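Local coordinates for protein acetylxylan esterase (Geobacillus stearothermophilus, PDB 5BN1) that removes acetyl groups from xylan and xylo-oligosaccharides as a serine esterase of the GDSL family, working as a donut-shaped homooctamer, at residues P82-I91 / L127-F137. The protein carries 1 engineered substitution. Residues are numbered along the deposited sequence; the frame is centred on the assembly and turned at random.
Sequences PDWVSIMIGI and LVKGIILMTPF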
ATOM      1  N   PRO A  82       0.228  27.991 -26.571  1.00 20.03           N
ATOM      2  CA  PRO A  82      -0.301  27.194 -27.594  1.00 18.75           C
ATOM      3  C   PRO A  82      -0.652  27.794 -28.875  1.00 22.51           C
ATOM      4  O   PRO A  82      -0.935  28.996 -28.980  1.00 23.30           O
ATOM      5  CB  PRO A  82      -1.619  26.657 -26.930  1.00 21.29           C
ATOM      6  CG  PRO A  82      -2.032  27.865 -26.066  1.00 20.19           C
ATOM      7  CD  PRO A  82      -0.771  28.372 -25.528  1.00 21.86           C
ATOM      8  N   ASP A  83      -0.703  27.009 -29.917  1.00 20.44           N
ATOM      9  CA  ASP A  83      -1.226  27.431 -31.201  1.00 20.43           C
ATOM     10  C   ASP A  83      -2.693  27.257 -31.409  1.00 19.13           C
ATOM     11  O   ASP A  83      -3.421  28.044 -31.912  1.00 20.50           O
ATOM     12  CB  ASP A  83      -0.486  26.734 -32.330  1.00 22.97           C
ATOM     13  CG  ASP A  83       0.981  27.013 -32.294  1.00 25.13           C
ATOM     14  OD1 ASP A  83       1.334  28.289 -32.491  1.00 27.56           O
ATOM     15  OD2 ASP A  83       1.856  26.177 -31.988  1.00 24.54           O
ATOM     16  N   TRP A  84      -3.253  26.157 -30.777  1.00 18.37           N
ATOM     17  CA  TRP A  84      -4.621  25.875 -30.814  1.00 16.57           C
ATOM     18  C   TRP A  84      -5.068  25.477 -29.386  1.00 16.68           C
ATOM     19  O   TRP A  84      -4.308  24.822 -28.659  1.00 17.65           O
ATOM     20  CB  TRP A  84      -4.950  24.700 -31.703  1.00 18.82           C
ATOM     21  CG  TRP A  84      -4.825  24.952 -33.108  1.00 19.16           C
ATOM     22  CD1 TRP A  84      -3.680  24.915 -33.824  1.00 26.40           C
ATOM     23  CD2 TRP A  84      -5.891  25.337 -33.998  1.00 20.02           C
ATOM     24  NE1 TRP A  84      -3.986  25.288 -35.136  1.00 24.42           N
ATOM     25  CE2 TRP A  84      -5.314  25.547 -35.255  1.00 28.01           C
ATOM     26  CE3 TRP A  84      -7.247  25.592 -33.823  1.00 22.58           C
ATOM     27  CZ2 TRP A  84      -6.053  25.960 -36.336  1.00 26.30           C
ATOM     28  CZ3 TRP A  84      -7.997  25.951 -34.931  1.00 25.58           C
ATOM     29  CH2 TRP A  84      -7.389  26.122 -36.156  1.00 26.68           C
ATOM     30  N   VAL A  85      -6.204  26.051 -28.984  1.00 16.61           N
ATOM     31  CA  VAL A  85      -6.791  25.745 -27.679  1.00 15.65           C
ATOM     32  C   VAL A  85      -8.170  25.188 -27.872  1.00 14.93           C
ATOM     33  O   VAL A  85      -9.080  25.735 -28.457  1.00 16.32           O
ATOM     34  CB  VAL A  85      -6.877  26.987 -26.736  1.00 16.66           C
ATOM     35  CG1 VAL A  85      -7.507  26.644 -25.367  1.00 18.13           C
ATOM     36  CG2 VAL A  85      -5.531  27.542 -26.488  1.00 16.87           C
ATOM     37  N   SER A  86      -8.370  23.958 -27.339  1.00 13.97           N
ATOM     38  CA  SER A  86      -9.632  23.225 -27.319  1.00 13.73           C
ATOM     39  C   SER A  86     -10.207  23.289 -25.880  1.00 14.04           C
ATOM     40  O   SER A  86      -9.509  23.017 -24.910  1.00 15.10           O
ATOM     41  CB  SER A  86      -9.512  21.732 -27.696  1.00 13.63           C
ATOM     42  OG  SER A  86     -10.728  21.096 -27.682  1.00 16.41           O
ATOM     43  N   ILE A  87     -11.429  23.797 -25.806  1.00 13.79           N
ATOM     44  CA  ILE A  87     -12.134  23.984 -24.531  1.00 14.66           C
ATOM     45  C   ILE A  87     -13.369  23.110 -24.544  1.00 12.65           C
ATOM     46  O   ILE A  87     -14.233  23.178 -25.399  1.00 14.31           O
ATOM     47  CB  ILE A  87     -12.574  25.468 -24.285  1.00 14.69           C
ATOM     48  CG1 ILE A  87     -11.338  26.341 -24.489  1.00 15.18           C
ATOM     49  CG2 ILE A  87     -13.253  25.592 -22.940  1.00 16.02           C
ATOM     50  CD1 ILE A  87     -11.774  27.824 -24.653  1.00 18.44           C
ATOM     51  N   MET A  88     -13.551  22.295 -23.458  1.00 11.71           N
ATOM     52  CA  MET A  88     -14.811  21.574 -23.197  1.00 12.10           C
ATOM     53  C   MET A  88     -15.103  21.716 -21.723  1.00 12.51           C
ATOM     54  O   MET A  88     -14.538  21.128 -20.818  1.00 13.90           O
ATOM     55  CB  MET A  88     -14.811  20.069 -23.570  1.00 12.33           C
ATOM     56  CG  MET A  88     -16.180  19.475 -23.399  1.00 13.70           C
ATOM     57  SD  MET A  88     -16.476  17.912 -24.249  1.00 15.40           S
ATOM     58  CE  MET A  88     -15.087  16.977 -23.664  1.00 16.93           C
ATOM     59  N   ILE A  89     -16.073  22.646 -21.480  1.00 12.36           N
ATOM     60  CA  ILE A  89     -16.439  23.013 -20.103  1.00 11.49           C
ATOM     61  C   ILE A  89     -17.912  23.334 -20.039  1.00 12.95           C
ATOM     62  O   ILE A  89     -18.571  23.704 -21.031  1.00 11.83           O
ATOM     63  CB  ILE A  89     -15.593  24.176 -19.590  1.00 11.78           C
ATOM     64  CG1 ILE A  89     -15.515  24.263 -18.053  1.00 13.00           C
ATOM     65  CG2 ILE A  89     -16.075  25.513 -20.280  1.00 13.02           C
ATOM     66  CD1 ILE A  89     -14.596  23.180 -17.454  1.00 13.84           C
ATOM     67  N   GLY A  90     -18.499  23.053 -18.873  1.00 13.09           N
ATOM     68  CA  GLY A  90     -19.967  23.254 -18.614  1.00 12.21           C
ATOM     69  C   GLY A  90     -20.657  22.106 -17.947  1.00 11.66           C
ATOM     70  O   GLY A  90     -21.674  22.292 -17.341  1.00 11.72           O
ATOM     71  N   ILE A  91     -20.112  20.870 -18.084  1.00 11.22           N
ATOM     72  CA  ILE A  91     -20.759  19.778 -17.404  1.00 11.89           C
ATOM     73  C   ILE A  91     -20.926  20.018 -15.913  1.00 10.24           C
ATOM     74  O   ILE A  91     -22.010  19.808 -15.381  1.00 11.62           O
ATOM     75  CB  ILE A  91     -20.030  18.461 -17.667  1.00 12.11           C
ATOM     76  CG1 ILE A  91     -20.270  17.998 -19.093  1.00 13.80           C
ATOM     77  CG2 ILE A  91     -20.540  17.348 -16.700  1.00 14.21           C
ATOM     78  CD1 ILE A  91     -19.432  16.828 -19.581  1.00 15.86           C
ATOM     79  N   LEU A 127      -3.906  35.634 -29.326  1.00 23.94           N
ATOM     80  CA  LEU A 127      -2.695  35.064 -28.912  1.00 21.65           C
ATOM     81  C   LEU A 127      -2.414  33.724 -29.550  1.00 22.63           C
ATOM     82  O   LEU A 127      -1.312  33.174 -29.313  1.00 23.47           O
ATOM     83  CB  LEU A 127      -2.624  34.950 -27.402  1.00 25.54           C
ATOM     84  CG  LEU A 127      -3.049  36.182 -26.614  1.00 28.23           C
ATOM     85  CD1 LEU A 127      -3.013  35.980 -25.110  1.00 26.08           C
ATOM     86  CD2 LEU A 127      -2.157  37.339 -27.018  1.00 34.07           C
ATOM     87  N   VAL A 128      -3.340  33.190 -30.280  1.00 21.41           N
ATOM     88  CA  VAL A 128      -3.221  31.819 -30.765  1.00 22.58           C
ATOM     89  C   VAL A 128      -3.623  31.758 -32.192  1.00 22.77           C
ATOM     90  O   VAL A 128      -4.213  32.708 -32.832  1.00 25.09           O
ATOM     91  CB  VAL A 128      -4.210  30.846 -29.998  1.00 19.33           C
ATOM     92  CG1 VAL A 128      -3.831  30.887 -28.619  1.00 20.37           C
ATOM     93  CG2 VAL A 128      -5.657  31.160 -30.243  1.00 19.49           C
ATOM     94  N   LYS A 129      -3.287  30.646 -32.839  1.00 19.57           N
ATOM     95  CA  LYS A 129      -3.810  30.361 -34.147  1.00 19.78           C
ATOM     96  C   LYS A 129      -5.251  30.057 -34.294  1.00 21.73           C
ATOM     97  O   LYS A 129      -5.921  30.490 -35.211  1.00 24.51           O
ATOM     98  CB  LYS A 129      -3.008  29.236 -34.935  1.00 23.96           C
ATOM     99  CG  LYS A 129      -1.499  29.471 -34.968  1.00 31.53           C
ATOM    100  CD  LYS A 129      -0.708  28.430 -35.824  1.00 36.83           C
ATOM    101  CE  LYS A 129       0.800  28.728 -36.023  1.00 38.44           C
ATOM    102  NZ  LYS A 129       1.447  29.576 -35.030  1.00 46.89           N
ATOM    103  N   GLY A 130      -5.868  29.295 -33.344  1.00 19.85           N
ATOM    104  CA  GLY A 130      -7.221  29.025 -33.425  1.00 18.83           C
ATOM    105  C   GLY A 130      -7.764  28.414 -32.061  1.00 16.94           C
ATOM    106  O   GLY A 130      -6.947  28.046 -31.245  1.00 18.56           O
ATOM    107  N   ILE A 131      -9.076  28.415 -31.979  1.00 18.20           N
ATOM    108  CA  ILE A 131      -9.781  27.911 -30.770  1.00 18.36           C
ATOM    109  C   ILE A 131     -10.790  26.968 -31.256  1.00 17.25           C
ATOM    110  O   ILE A 131     -11.540  27.158 -32.212  1.00 17.86           O
ATOM    111  CB  ILE A 131     -10.413  29.064 -30.006  1.00 17.99           C
ATOM    112  CG1 ILE A 131      -9.298  29.907 -29.389  1.00 21.98           C
ATOM    113  CG2 ILE A 131     -11.374  28.510 -28.909  1.00 19.93           C
ATOM    114  CD1 ILE A 131      -9.808  31.171 -28.723  1.00 24.86           C
ATOM    115  N   ILE A 132     -10.936  25.802 -30.506  1.00 14.66           N
ATOM    116  CA  ILE A 132     -11.965  24.895 -30.756  1.00 14.48           C
ATOM    117  C   ILE A 132     -12.889  24.784 -29.522  1.00 15.51           C
ATOM    118  O   ILE A 132     -12.381  24.545 -28.454  1.00 17.02           O
ATOM    119  CB  ILE A 132     -11.447  23.413 -30.991  1.00 15.95           C
ATOM    120  CG1 ILE A 132     -10.381  23.425 -32.112  1.00 18.68           C
ATOM    121  CG2 ILE A 132     -12.589  22.523 -31.396  1.00 17.41           C
ATOM    122  CD1 ILE A 132      -9.024  22.985 -31.749  1.00 23.27           C
ATOM    123  N   LEU A 133     -14.145  25.183 -29.668  1.00 14.43           N
ATOM    124  CA  LEU A 133     -15.097  25.151 -28.579  1.00 15.07           C
ATOM    125  C   LEU A 133     -15.910  23.922 -28.771  1.00 13.62           C
ATOM    126  O   LEU A 133     -16.689  23.703 -29.656  1.00 14.79           O
ATOM    127  CB  LEU A 133     -16.031  26.417 -28.670  1.00 15.75           C
ATOM    128  CG  LEU A 133     -15.238  27.596 -28.198  1.00 16.70           C
ATOM    129  CD1 LEU A 133     -16.081  28.844 -28.512  1.00 18.81           C
ATOM    130  CD2 LEU A 133     -15.027  27.631 -26.731  1.00 24.47           C
ATOM    131  N   MET A 134     -15.795  23.038 -27.711  1.00 14.41           N
ATOM    132  CA  MET A 134     -16.640  21.890 -27.659  1.00 15.05           C
ATOM    133  C   MET A 134     -17.727  22.069 -26.641  1.00 12.27           C
ATOM    134  O   MET A 134     -17.502  22.536 -25.561  1.00 14.20           O
ATOM    135  CB  MET A 134     -15.791  20.685 -27.155  1.00 14.69           C
ATOM    136  CG  MET A 134     -14.564  20.394 -27.970  1.00 14.62           C
ATOM    137  SD  MET A 134     -13.457  18.985 -27.336  1.00 17.15           S
ATOM    138  CE  MET A 134     -14.589  17.645 -27.630  1.00 20.02           C
ATOM    139  N   THR A 135     -18.913  21.702 -26.990  1.00 11.92           N
ATOM    140  CA  THR A 135     -20.067  21.843 -26.066  1.00 11.61           C
ATOM    141  C   THR A 135     -19.869  20.872 -24.890  1.00 11.90           C
ATOM    142  O   THR A 135     -19.220  19.820 -25.094  1.00 11.70           O
ATOM    143  CB  THR A 135     -21.448  21.537 -26.646  1.00 13.29           C
ATOM    144  OG1 THR A 135     -21.553  20.181 -27.158  1.00 13.32           O
ATOM    145  CG2 THR A 135     -21.705  22.441 -27.881  1.00 14.17           C
ATOM    146  N   PRO A 136     -20.315  21.228 -23.720  1.00 12.06           N
ATOM    147  CA  PRO A 136     -20.611  20.152 -22.738  1.00 11.74           C
ATOM    148  C   PRO A 136     -21.646  19.226 -23.330  1.00 12.09           C
ATOM    149  O   PRO A 136     -22.296  19.387 -24.389  1.00 11.40           O
ATOM    150  CB  PRO A 136     -21.030  20.964 -21.535  1.00 11.97           C
ATOM    151  CG  PRO A 136     -21.901  22.092 -22.127  1.00 12.34           C
ATOM    152  CD  PRO A 136     -21.031  22.492 -23.277  1.00 12.41           C
ATOM    153  N   PHE A 137     -21.971  18.151 -22.567  1.00 11.99           N
ATOM    154  CA  PHE A 137     -22.936  17.191 -22.975  1.00 11.33           C
ATOM    155  C   PHE A 137     -23.503  16.479 -21.717  1.00 10.85           C
ATOM    156  O   PHE A 137     -22.904  16.567 -20.646  1.00 11.08           O
ATOM    157  CB  PHE A 137     -22.293  16.085 -23.913  1.00 10.62           C
ATOM    158  CG  PHE A 137     -21.184  15.285 -23.297  1.00 10.74           C
ATOM    159  CD1 PHE A 137     -21.540  14.209 -22.510  1.00 12.87           C
ATOM    160  CD2 PHE A 137     -19.863  15.630 -23.438  1.00 11.67           C
ATOM    161  CE1 PHE A 137     -20.515  13.500 -21.851  1.00 11.94           C
ATOM    162  CE2 PHE A 137     -18.866  14.962 -22.808  1.00 12.04           C
ATOM    163  CZ  PHE A 137     -19.191  13.918 -21.984  1.00 11.50           C
TER
HETATM  164  O   HOH W   1      -0.202  31.286 -27.640  1.00 27.06           O
HETATM  165  O   HOH W   2     -16.956  24.458 -23.638  1.00 14.13           O
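Trp84 lays its six-membered ring over Gly130, whose CA sits 3.7 Å from the ring centroid in a CH-pi contact, while Lys129 CB also lies over this face. With CG anti to the carbonyl carbon (chi1 -72°), the indole leans across to the neighbouring strand, and a side chain on Gly130 would collide with it. Ile132 CD1 packs 3.8 Å from Trp84 CE3, and NE1 is hydrogen-bonded to Glu7. Replacing Trp84 by an alanine is likely to open a gap beside Gly130 and Ile132 and leave Glu7 without this partner. Lys129 runs alongside Asp83 in a salt bridge, its NZ meeting Asp83 OD1 at 2.8 Å from above the carboxylate plane. Parallel ladder bonds follow, among them Ile87 N to Ile132 O (2.9 Å). On the sheet face that carries Trp84, Met134 SD lies 3.5 Å from Ser86 OG; on the opposite sheet face, the Ile87 and Leu133 side chains lie side by side, CD1 to CD2 3.9 Å. Ile91 CD1 sits over one face of the Phe137 ring in a CH-pi contact, and Met88 SD approaches the ring edge as a Met-aromatic contact. These central strands of the SGNH-type parallel sheet lie between strands 8-13 and 168-170, with helices 197-211 and 172-180 against the face bearing Ser86, Met88 and Met134.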